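Local coordinates for protein VMS1 (Saccharomyces cerevisiae, PDB 5WHG) that cleaves polypeptidyl-tRNAs downstream of the ribosome-associated quality control pathway, releasing incompletely synthesized polypeptides for degradation, at residues 29-32 against 33-37; 176-179 against 180-184. All coordinates share one frame; numbering follows the deposited sequence.

Both contacts are local and belong to one region of the fold, with centres about 15 Å apart and contact 1 coming first along the chain. Contact 1 carries helix 29-34 into strand 36-37, an outer strand of a four-stranded antiparallel sheet; contact 2 closes strand 176-179 of that sheet with a 3-10 turn. Strand 162-166 lies between the two strands. The contacts also meet directly, since Leu35 CD2 lies 3.9 Å from Leu176 CD1, and Leu195 of helix 191-198 touches Leu32, Leu35 and Ile178. The N-terminal helix is thus packed onto the sheet together with helix 191-198, forming part of the mitochondrial localization core of Vms1.

Contact 1. Residues 29-32 against 33-37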
loop_
_atom_site.group_PDB
_atom_site.type_symbol
_atom_site.label_atom_id
_atom_site.label_comp_id
_atom_site.label_asym_id
_atom_site.label_seq_id
_atom_site.Cartn_x
_atom_site.Cartn_y
_atom_site.Cartn_z
ATOM N N GLU A 29 -6.850 -18.416 8.678
ATOM C CA GLU A 29 -5.980 -19.549 8.380
ATOM C C GLU A 29 -6.677 -20.564 7.480
ATOM O O GLU A 29 -6.018 -21.202 6.648
ATOM C CB GLU A 29 -5.506 -20.213 9.677
ATOM C CG GLU A 29 -4.201 -21.010 9.544
ATOM C CD GLU A 29 -3.907 -21.885 10.763
ATOM O OE1 GLU A 29 -4.846 -22.157 11.543
ATOM O OE2 GLU A 29 -2.738 -22.302 10.943
ATOM N N GLN A 30 -8.000 -20.720 7.621
ATOM C CA GLN A 30 -8.742 -21.641 6.763
ATOM C C GLN A 30 -8.623 -21.233 5.302
ATOM O O GLN A 30 -8.270 -22.043 4.441
ATOM C CB GLN A 30 -10.216 -21.693 7.179
ATOM C CG GLN A 30 -10.986 -22.879 6.572
ATOM C CD GLN A 30 -12.493 -22.644 6.470
ATOM O OE1 GLN A 30 -12.938 -21.580 6.038
ATOM N NE2 GLN A 30 -13.280 -23.644 6.864
ATOM N N LEU A 31 -8.902 -19.968 5.009
ATOM C CA LEU A 31 -8.802 -19.494 3.635
ATOM C C LEU A 31 -7.356 -19.526 3.134
ATOM O O LEU A 31 -7.108 -19.857 1.970
ATOM C CB LEU A 31 -9.402 -18.094 3.544
ATOM C CG LEU A 31 -9.331 -17.387 2.196
ATOM C CD1 LEU A 31 -9.870 -18.294 1.118
ATOM C CD2 LEU A 31 -10.121 -16.092 2.240
ATOM N N LEU A 32 -6.388 -19.214 4.002
ATOM C CA LEU A 32 -4.984 -19.194 3.595
ATOM C C LEU A 32 -4.512 -20.576 3.157
ATOM O O LEU A 32 -4.044 -20.762 2.027
ATOM C CB LEU A 32 -4.119 -18.683 4.746
ATOM C CG LEU A 32 -2.897 -17.868 4.362
ATOM C CD1 LEU A 32 -3.277 -16.932 3.255
ATOM C CD2 LEU A 32 -2.453 -17.075 5.557
ATOM N N ASN A 33 -4.628 -21.562 4.056
ATOM C CA ASN A 33 -4.164 -22.923 3.804
ATOM C C ASN A 33 -4.918 -23.608 2.674
ATOM O O ASN A 33 -4.477 -24.670 2.218
ATOM C CB ASN A 33 -4.284 -23.771 5.077
ATOM C CG ASN A 33 -3.106 -23.596 6.020
ATOM O OD1 ASN A 33 -2.378 -22.600 5.963
ATOM N ND2 ASN A 33 -2.910 -24.574 6.894
ATOM N N SER A 34 -6.036 -23.041 2.215
ATOM C CA SER A 34 -6.723 -23.582 1.050
ATOM C C SER A 34 -6.166 -23.038 -0.263
ATOM O O SER A 34 -6.184 -23.758 -1.265
ATOM C CB SER A 34 -8.240 -23.315 1.140
ATOM O OG SER A 34 -8.625 -22.038 0.636
ATOM N N LEU A 35 -5.648 -21.803 -0.275
ATOM C CA LEU A 35 -5.128 -21.182 -1.494
ATOM C C LEU A 35 -4.120 -22.078 -2.212
ATOM O O LEU A 35 -3.166 -22.574 -1.606
ATOM C CB LEU A 35 -4.474 -19.848 -1.149
ATOM C CG LEU A 35 -5.402 -18.739 -0.656
ATOM C CD1 LEU A 35 -4.681 -17.390 -0.672
ATOM C CD2 LEU A 35 -6.709 -18.677 -1.471
ATOM N N LYS A 36 -4.337 -22.272 -3.517
ATOM C CA LYS A 36 -3.485 -23.104 -4.360
ATOM C C LYS A 36 -3.168 -22.342 -5.638
ATOM O O LYS A 36 -4.087 -21.912 -6.347
ATOM C CB LYS A 36 -4.162 -24.439 -4.713
ATOM C CG LYS A 36 -4.819 -25.189 -3.559
ATOM C CD LYS A 36 -3.807 -25.767 -2.577
ATOM C CE LYS A 36 -4.471 -26.829 -1.702
ATOM N NZ LYS A 36 -3.507 -27.636 -0.899
ATOM N N LEU A 37 -1.875 -22.193 -5.945
ATOM C CA LEU A 37 -1.446 -21.330 -7.041
ATOM C C LEU A 37 -1.676 -21.977 -8.403
ATOM O O LEU A 37 -1.257 -23.115 -8.640
ATOM C CB LEU A 37 0.031 -20.982 -6.905
ATOM C CG LEU A 37 0.486 -20.181 -8.131
ATOM C CD1 LEU A 37 0.065 -18.713 -8.002
ATOM C CD2 LEU A 37 1.972 -20.327 -8.404
#
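Glu29 and Asn33 bring together the flat groups of this turn, the Glu29 peptide carbonyl and the Asn33 amide. Glu29 O receives Asn33 N at 3.0 Å in a nearly straight bond, a regular i to i+4 helical link. The same Glu29 O lies over one face of the Asn33 side-chain amide, somewhat displaced from its centre and 3.8 Å from Asn33 CG, without a hydrogen bond from that side chain.

Further along, Leu31 O takes three bonds within this turn, two of them weak. Ser34 OG donates to it at 3.0 Å, tilted 32° from the plane of the Leu31 carbonyl. Two weak backbone bonds converge on the same oxygen: Leu35 N at 3.3 Å from Leu31 O, and Ser34 N at 3.4 Å from Leu31 O. With chi1 at 86°, the Ser34 hydroxyl sits between its own backbone N and carbonyl carbon, which turns it back toward the preceding turn. An alanine at this position is likely to leave Leu31 O with the two weak backbone bonds alone among its partners here.

The next acceptor takes a shorter loop of chain: Leu35 N bonds Leu32 O at 3.0 Å, an i to i+3 link whose donor stands 56° above the carbonyl plane, away from either lone pair. Leu35 also divides its branches: CD2 lies 4.1 Å from Leu31 CD1, while CD1 lies 4.2 Å from Leu32 CD1. Each pair meets obliquely.

Beyond Leu35 the chain enters the sheet, where Lys36 makes backbone hydrogen bonds with Lys166. Leu31 and Leu35 press on Leu176 of strand 176-179, Leu35 also on Phe165 of strand 162-166, and Leu32 and Leu35 on Leu195 of helix 191-198, whose Asn192 bonds Leu35 O.

Contact 2. Residues 176-179 against 180-184; sequences LAIY and KSLFN
Tyr179 O accepts the backbone hydrogen bond from Leu182 N at 3.1 Å, with an N-H...O angle of 159°. The donor stands 52° above the carbonyl plane, the skewed approach imposed by an i to i+3 link. A second i to i+3 link, Phe183 N to Lys180 O at 3.0 Å, follows; strand 176-179, antiparallel to its sheet neighbours, leads directly into the 3-10 turn 180-182.

Just before this turn Ile178 meets two apolar side chains. Its CG2 approaches the edge of the Phe183 ring, near the ring plane, at 3.8 Å from Phe183 CE2, and its CD1 lies 3.9 Å from Phe183 CZ. With CG1 anti to the backbone N (chi1 -177°), the longer branch extends to Leu182, where Ile178 CG1 is 4.1 Å from Leu182 CD1. Both neighbours cross Ile178 at roughly a right angle.

The ends of Tyr179 and Lys180 lead elsewhere: Tyr179 OH bonds Glu360 OE1, and Lys180 NZ bonds Ser160 O. Trp198 of helix 191-198 touches Ile178 and the Phe183 ring, while Lys340 NZ reaches Ser181 O and Phe183 O.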
loop_
_atom_site.group_PDB
_atom_site.type_symbol
_atom_site.label_atom_id
_atom_site.label_comp_id
_atom_site.label_asym_id
_atom_site.label_seq_id
_atom_site.Cartn_x
_atom_site.Cartn_y
_atom_site.Cartn_z
ATOM N N LEU A 176 -9.514 -16.848 -7.011
ATOM C CA LEU A 176 -9.160 -15.612 -6.331
ATOM C C LEU A 176 -7.930 -14.998 -6.988
ATOM O O LEU A 176 -6.932 -15.690 -7.222
ATOM C CB LEU A 176 -8.921 -15.859 -4.842
ATOM C CG LEU A 176 -10.209 -16.140 -4.053
ATOM C CD1 LEU A 176 -9.928 -16.907 -2.777
ATOM C CD2 LEU A 176 -10.936 -14.846 -3.720
ATOM N N ALA A 177 -8.017 -13.707 -7.295
ATOM C CA ALA A 177 -6.979 -12.988 -8.019
ATOM C C ALA A 177 -6.362 -11.925 -7.120
ATOM O O ALA A 177 -7.068 -11.295 -6.324
ATOM C CB ALA A 177 -7.546 -12.336 -9.284
ATOM N N ILE A 178 -5.043 -11.741 -7.251
ATOM C CA ILE A 178 -4.286 -10.732 -6.512
ATOM C C ILE A 178 -3.313 -10.050 -7.477
ATOM O O ILE A 178 -2.766 -10.697 -8.377
ATOM C CB ILE A 178 -3.542 -11.365 -5.316
ATOM C CG1 ILE A 178 -2.801 -10.305 -4.500
ATOM C CG2 ILE A 178 -2.536 -12.399 -5.791
ATOM C CD1 ILE A 178 -2.203 -10.857 -3.216
ATOM N N TYR A 179 -3.103 -8.741 -7.299
ATOM C CA TYR A 179 -2.274 -7.973 -8.233
ATOM C C TYR A 179 -0.796 -8.344 -8.118
ATOM O O TYR A 179 -0.231 -8.353 -7.018
ATOM C CB TYR A 179 -2.428 -6.472 -7.992
ATOM C CG TYR A 179 -3.617 -5.835 -8.649
ATOM C CD1 TYR A 179 -3.646 -5.635 -10.014
ATOM C CD2 TYR A 179 -4.705 -5.414 -7.904
ATOM C CE1 TYR A 179 -4.736 -5.044 -10.635
ATOM C CE2 TYR A 179 -5.812 -4.822 -8.515
ATOM C CZ TYR A 179 -5.821 -4.640 -9.884
ATOM O OH TYR A 179 -6.912 -4.051 -10.507
ATOM N N LYS A 180 -0.162 -8.609 -9.270
ATOM C CA LYS A 180 1.261 -8.956 -9.287
ATOM C C LYS A 180 2.121 -7.845 -8.700
ATOM O O LYS A 180 3.156 -8.122 -8.077
ATOM C CB LYS A 180 1.714 -9.262 -10.715
ATOM C CG LYS A 180 1.280 -10.611 -11.241
ATOM C CD LYS A 180 1.176 -10.633 -12.762
ATOM C CE LYS A 180 2.532 -10.596 -13.439
ATOM N NZ LYS A 180 2.406 -10.907 -14.896
ATOM N N SER A 181 1.707 -6.587 -8.895
ATOM C CA SER A 181 2.432 -5.440 -8.366
ATOM C C SER A 181 2.663 -5.515 -6.860
ATOM O O SER A 181 3.614 -4.908 -6.353
ATOM C CB SER A 181 1.671 -4.164 -8.704
ATOM O OG SER A 181 1.643 -3.986 -10.101
ATOM N N LEU A 182 1.806 -6.236 -6.124
ATOM C CA LEU A 182 1.942 -6.289 -4.669
ATOM C C LEU A 182 3.156 -7.089 -4.233
ATOM O O LEU A 182 3.642 -6.891 -3.114
ATOM C CB LEU A 182 0.701 -6.902 -4.023
ATOM C CG LEU A 182 -0.548 -6.075 -3.720
ATOM C CD1 LEU A 182 -1.427 -6.878 -2.779
ATOM C CD2 LEU A 182 -0.191 -4.723 -3.108
ATOM N N PHE A 183 3.650 -7.982 -5.086
ATOM C CA PHE A 183 4.771 -8.841 -4.751
ATOM C C PHE A 183 6.114 -8.199 -5.083
ATOM O O PHE A 183 6.222 -7.242 -5.851
ATOM C CB PHE A 183 4.656 -10.181 -5.474
ATOM C CG PHE A 183 3.423 -10.954 -5.108
ATOM C CD1 PHE A 183 3.391 -11.728 -3.967
ATOM C CD2 PHE A 183 2.287 -10.879 -5.888
ATOM C CE1 PHE A 183 2.263 -12.418 -3.616
ATOM C CE2 PHE A 183 1.159 -11.573 -5.541
ATOM C CZ PHE A 183 1.150 -12.349 -4.403
ATOM N N ASN A 184 7.148 -8.760 -4.479
ATOM C CA ASN A 184 8.518 -8.337 -4.696
ATOM C C ASN A 184 9.112 -9.210 -5.793
ATOM O O ASN A 184 9.145 -10.439 -5.662
ATOM C CB ASN A 184 9.283 -8.450 -3.379
ATOM C CG ASN A 184 10.755 -8.115 -3.512
ATOM O OD1 ASN A 184 11.347 -8.215 -4.593
ATOM N ND2 ASN A 184 11.364 -7.735 -2.396
#